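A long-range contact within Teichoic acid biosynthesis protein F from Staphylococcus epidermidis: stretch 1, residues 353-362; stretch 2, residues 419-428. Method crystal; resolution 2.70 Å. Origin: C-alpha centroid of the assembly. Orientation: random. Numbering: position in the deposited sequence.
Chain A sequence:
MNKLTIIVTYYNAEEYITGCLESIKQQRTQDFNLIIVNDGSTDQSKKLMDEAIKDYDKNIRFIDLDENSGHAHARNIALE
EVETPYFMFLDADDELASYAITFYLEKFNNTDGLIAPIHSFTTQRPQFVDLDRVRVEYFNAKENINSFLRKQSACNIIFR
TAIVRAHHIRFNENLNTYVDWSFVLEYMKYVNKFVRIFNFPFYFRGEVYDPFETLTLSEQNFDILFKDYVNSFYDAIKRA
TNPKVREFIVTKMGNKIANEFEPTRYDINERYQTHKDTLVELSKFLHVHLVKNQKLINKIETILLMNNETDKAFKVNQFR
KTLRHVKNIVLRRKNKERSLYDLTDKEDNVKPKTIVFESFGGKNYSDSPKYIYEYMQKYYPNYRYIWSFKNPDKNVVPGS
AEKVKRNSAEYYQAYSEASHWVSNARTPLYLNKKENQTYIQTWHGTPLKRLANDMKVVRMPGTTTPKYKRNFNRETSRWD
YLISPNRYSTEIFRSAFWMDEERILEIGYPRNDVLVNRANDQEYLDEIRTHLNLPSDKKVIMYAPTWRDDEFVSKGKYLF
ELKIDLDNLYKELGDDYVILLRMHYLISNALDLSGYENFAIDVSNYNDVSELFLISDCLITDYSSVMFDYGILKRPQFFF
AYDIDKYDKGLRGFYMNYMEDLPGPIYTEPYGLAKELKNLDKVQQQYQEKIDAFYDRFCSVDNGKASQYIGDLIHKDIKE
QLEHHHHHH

Stretch 1 353-362: KTIVFESFGG
Stretch 2, residues 419-428: SHWVSNARTP

Where this parallel strand pair runs out, a side chain takes over the work of the backbone: the amide of Phe360 donates not to a main-chain carbonyl but to Asn424, with N to OD1 at 2.8 Å and an N-H...O angle of 152°. Asn424 can do this because its CA-to-CB bond points toward the other stretch and its side chain is short and bent (chi1 67°, p; chi2 -20°). The amide nitrogen of the same group lies over one face of the Phe360 ring, Asn424 ND2 standing 3.2 Å from Phe360 CZ, and is hydrogen-bonded elsewhere in the structure. Phe360 itself has positive phi (41/50) and an m rotamer; its CB points away, yet the ring end comes back to the contact. Just beyond, Gly362 N closes a turn onto Ser359 O at 2.9 Å.

Before this point the contact illustrates how parallel strands bond. The segments around 354-358 and 420-423, both extended (phi near -100 to -160°, psi near 120 to 170°), run in the same direction with axes 18° apart and 4.9 Å at closest approach. Ile355 pairs with His420, Val356 with Trp421 and Phe357 with Val422, their CA atoms about 5 Å apart. In such a register one residue uses both its amide and its carbonyl to reach the neighbours of its partner. Val356 N donates to His420 O at 3.0 Å, and Val422 N donates to Val356 O at 2.8 Å. The ladder extends backward through Ser419 N to Thr354 O at 3.1 Å and forward through Glu358 N to Val422 O, also 3.1 Å but more bent at 142°. Between these bonds, Phe357 CA approaches Val422 O at 3.3 Å in a CA-H...O contact.

Side chains alternate across the sheet. On one face lie Ile355 (m, t), Phe357 (m, chi2 -110°), His420 (m, chi2 81°) and Val422 (t). Val422 is the hub: its CB sits over the face of the Phe357 ring, 4.2 Å from the centroid, its CG1 is 3.6 Å from Phe357 CD1, and its CG2 is 4.3 Å from Ile355 CG2. The end of His420 leads away, and its ND1 donates to Ser419 OG at 2.9 Å, with Ser419 in the p rotamer. On the other face, Val356, with an off-well chi1 of -126°, brings CG2 to 3.7 Å from CD1 of Trp421 (m, chi2 -6°). The contact buries 642 Å² in all.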

# COMPACT_ATOMS: atom_id res chain seq x y z
N LYS A 353 15.41 18.71 -31.99
CA LYS A 353 14.75 18.96 -33.27
C LYS A 353 13.28 18.51 -33.38
O LYS A 353 12.76 18.38 -34.49
CB LYS A 353 15.57 18.44 -34.44
CG LYS A 353 16.09 17.04 -34.29
CD LYS A 353 16.84 16.61 -35.57
CE LYS A 353 18.01 17.52 -35.89
NZ LYS A 353 18.79 17.01 -37.06
N THR A 354 12.62 18.33 -32.24
CA THR A 354 11.20 17.98 -32.20
C THR A 354 10.36 19.21 -31.83
O THR A 354 10.65 19.89 -30.85
CB THR A 354 10.89 16.83 -31.17
OG1 THR A 354 11.35 15.57 -31.67
CG2 THR A 354 9.39 16.73 -30.90
N ILE A 355 9.30 19.46 -32.60
CA ILE A 355 8.39 20.57 -32.31
C ILE A 355 6.91 20.10 -32.29
O ILE A 355 6.48 19.38 -33.20
CB ILE A 355 8.58 21.67 -33.37
CG1 ILE A 355 10.07 21.96 -33.54
CG2 ILE A 355 7.80 22.95 -33.04
CD1 ILE A 355 10.38 22.68 -34.83
N VAL A 356 6.14 20.47 -31.27
CA VAL A 356 4.69 20.19 -31.25
C VAL A 356 3.84 21.39 -31.58
O VAL A 356 4.13 22.50 -31.13
CB VAL A 356 4.17 19.68 -29.88
CG1 VAL A 356 3.42 18.38 -30.02
CG2 VAL A 356 5.27 19.60 -28.83
N PHE A 357 2.75 21.15 -32.31
CA PHE A 357 1.77 22.19 -32.65
C PHE A 357 0.39 21.77 -32.19
O PHE A 357 0.04 20.59 -32.25
CB PHE A 357 1.74 22.42 -34.15
CG PHE A 357 3.01 22.97 -34.70
CD1 PHE A 357 3.08 24.26 -35.16
CD2 PHE A 357 4.15 22.19 -34.71
CE1 PHE A 357 4.27 24.77 -35.65
CE2 PHE A 357 5.34 22.69 -35.20
CZ PHE A 357 5.40 23.98 -35.67
N GLU A 358 -0.40 22.73 -31.75
CA GLU A 358 -1.78 22.44 -31.44
C GLU A 358 -2.53 23.74 -31.52
O GLU A 358 -2.11 24.73 -30.96
CB GLU A 358 -1.87 21.87 -30.04
CG GLU A 358 -3.18 21.24 -29.66
CD GLU A 358 -3.21 20.92 -28.15
OE1 GLU A 358 -3.62 19.79 -27.75
OE2 GLU A 358 -2.79 21.81 -27.36
N SER A 359 -3.61 23.76 -32.27
CA SER A 359 -4.47 24.93 -32.22
C SER A 359 -5.82 24.61 -31.62
O SER A 359 -6.35 23.51 -31.78
CB SER A 359 -4.64 25.60 -33.57
OG SER A 359 -5.20 24.73 -34.50
N PHE A 360 -6.34 25.59 -30.89
CA PHE A 360 -7.56 25.46 -30.10
C PHE A 360 -7.72 24.14 -29.32
O PHE A 360 -8.76 23.49 -29.38
CB PHE A 360 -8.74 25.78 -30.98
CG PHE A 360 -8.63 27.13 -31.59
CD1 PHE A 360 -8.63 28.26 -30.77
CD2 PHE A 360 -8.48 27.29 -32.96
CE1 PHE A 360 -8.53 29.52 -31.31
CE2 PHE A 360 -8.37 28.56 -33.53
CZ PHE A 360 -8.40 29.68 -32.71
N GLY A 361 -6.68 23.78 -28.60
CA GLY A 361 -6.73 22.59 -27.78
C GLY A 361 -7.00 21.36 -28.62
O GLY A 361 -7.64 20.41 -28.16
N GLY A 362 -6.53 21.39 -29.86
CA GLY A 362 -6.52 20.20 -30.68
C GLY A 362 -7.81 19.95 -31.43
O GLY A 362 -8.09 18.82 -31.82
N SER A 419 11.42 20.19 -27.90
CA SER A 419 12.21 21.33 -27.45
C SER A 419 11.36 22.58 -27.53
O SER A 419 11.64 23.57 -26.86
CB SER A 419 13.44 21.50 -28.32
OG SER A 419 13.05 21.90 -29.61
N HIS A 420 10.32 22.52 -28.37
CA HIS A 420 9.41 23.64 -28.57
C HIS A 420 7.93 23.27 -28.65
O HIS A 420 7.54 22.41 -29.46
CB HIS A 420 9.80 24.40 -29.82
CG HIS A 420 11.01 25.25 -29.64
ND1 HIS A 420 12.29 24.74 -29.70
CD2 HIS A 420 11.14 26.57 -29.38
CE1 HIS A 420 13.16 25.71 -29.50
NE2 HIS A 420 12.48 26.84 -29.30
N TRP A 421 7.13 23.93 -27.80
CA TRP A 421 5.66 23.92 -27.89
C TRP A 421 5.11 25.16 -28.62
O TRP A 421 5.40 26.32 -28.27
CB TRP A 421 4.99 23.86 -26.51
CG TRP A 421 5.39 22.77 -25.62
CD1 TRP A 421 6.20 21.73 -25.91
CD2 TRP A 421 4.97 22.59 -24.27
NE1 TRP A 421 6.34 20.92 -24.81
CE2 TRP A 421 5.59 21.43 -23.79
CE3 TRP A 421 4.14 23.32 -23.41
CZ2 TRP A 421 5.40 20.97 -22.50
CZ3 TRP A 421 3.95 22.87 -22.13
CH2 TRP A 421 4.58 21.70 -21.68
N VAL A 422 4.30 24.92 -29.65
CA VAL A 422 3.64 25.99 -30.37
C VAL A 422 2.14 25.85 -30.25
O VAL A 422 1.57 24.81 -30.63
CB VAL A 422 3.98 25.92 -31.82
CG1 VAL A 422 3.08 26.81 -32.58
CG2 VAL A 422 5.43 26.33 -32.01
N SER A 423 1.50 26.86 -29.67
CA SER A 423 0.05 26.92 -29.69
C SER A 423 -0.61 28.29 -29.46
O SER A 423 0.04 29.28 -29.10
CB SER A 423 -0.56 25.83 -28.78
OG SER A 423 -0.48 26.16 -27.41
N ASN A 424 -1.92 28.30 -29.67
CA ASN A 424 -2.71 29.51 -29.67
C ASN A 424 -3.81 29.45 -28.61
O ASN A 424 -4.80 30.19 -28.67
CB ASN A 424 -3.37 29.66 -31.02
CG ASN A 424 -4.40 28.59 -31.26
OD1 ASN A 424 -4.36 27.54 -30.62
ND2 ASN A 424 -5.33 28.84 -32.17
N ALA A 425 -3.65 28.57 -27.62
CA ALA A 425 -4.61 28.51 -26.53
C ALA A 425 -3.94 27.88 -25.35
O ALA A 425 -2.84 27.35 -25.49
CB ALA A 425 -5.83 27.74 -26.93
N ARG A 426 -4.58 27.94 -24.20
CA ARG A 426 -3.98 27.41 -22.98
C ARG A 426 -3.73 25.94 -23.17
O ARG A 426 -4.60 25.26 -23.70
CB ARG A 426 -4.91 27.63 -21.80
CG ARG A 426 -5.07 29.07 -21.46
CD ARG A 426 -6.23 29.24 -20.56
NE ARG A 426 -5.95 28.59 -19.31
CZ ARG A 426 -6.82 28.49 -18.32
NH1 ARG A 426 -8.02 29.01 -18.48
NH2 ARG A 426 -6.46 27.87 -17.19
N THR A 427 -2.56 25.44 -22.78
CA THR A 427 -2.36 24.00 -22.80
C THR A 427 -2.38 23.48 -21.37
O THR A 427 -1.99 24.20 -20.45
CB THR A 427 -1.08 23.52 -23.61
OG1 THR A 427 0.09 23.71 -22.83
CG2 THR A 427 -0.92 24.24 -24.95
N PRO A 428 -2.88 22.25 -21.17
CA PRO A 428 -3.18 21.68 -19.85
C PRO A 428 -2.03 21.78 -18.84
O PRO A 428 -0.86 21.70 -19.20
CB PRO A 428 -3.49 20.20 -20.14
CG PRO A 428 -3.86 20.16 -21.58
CD PRO A 428 -3.13 21.29 -22.27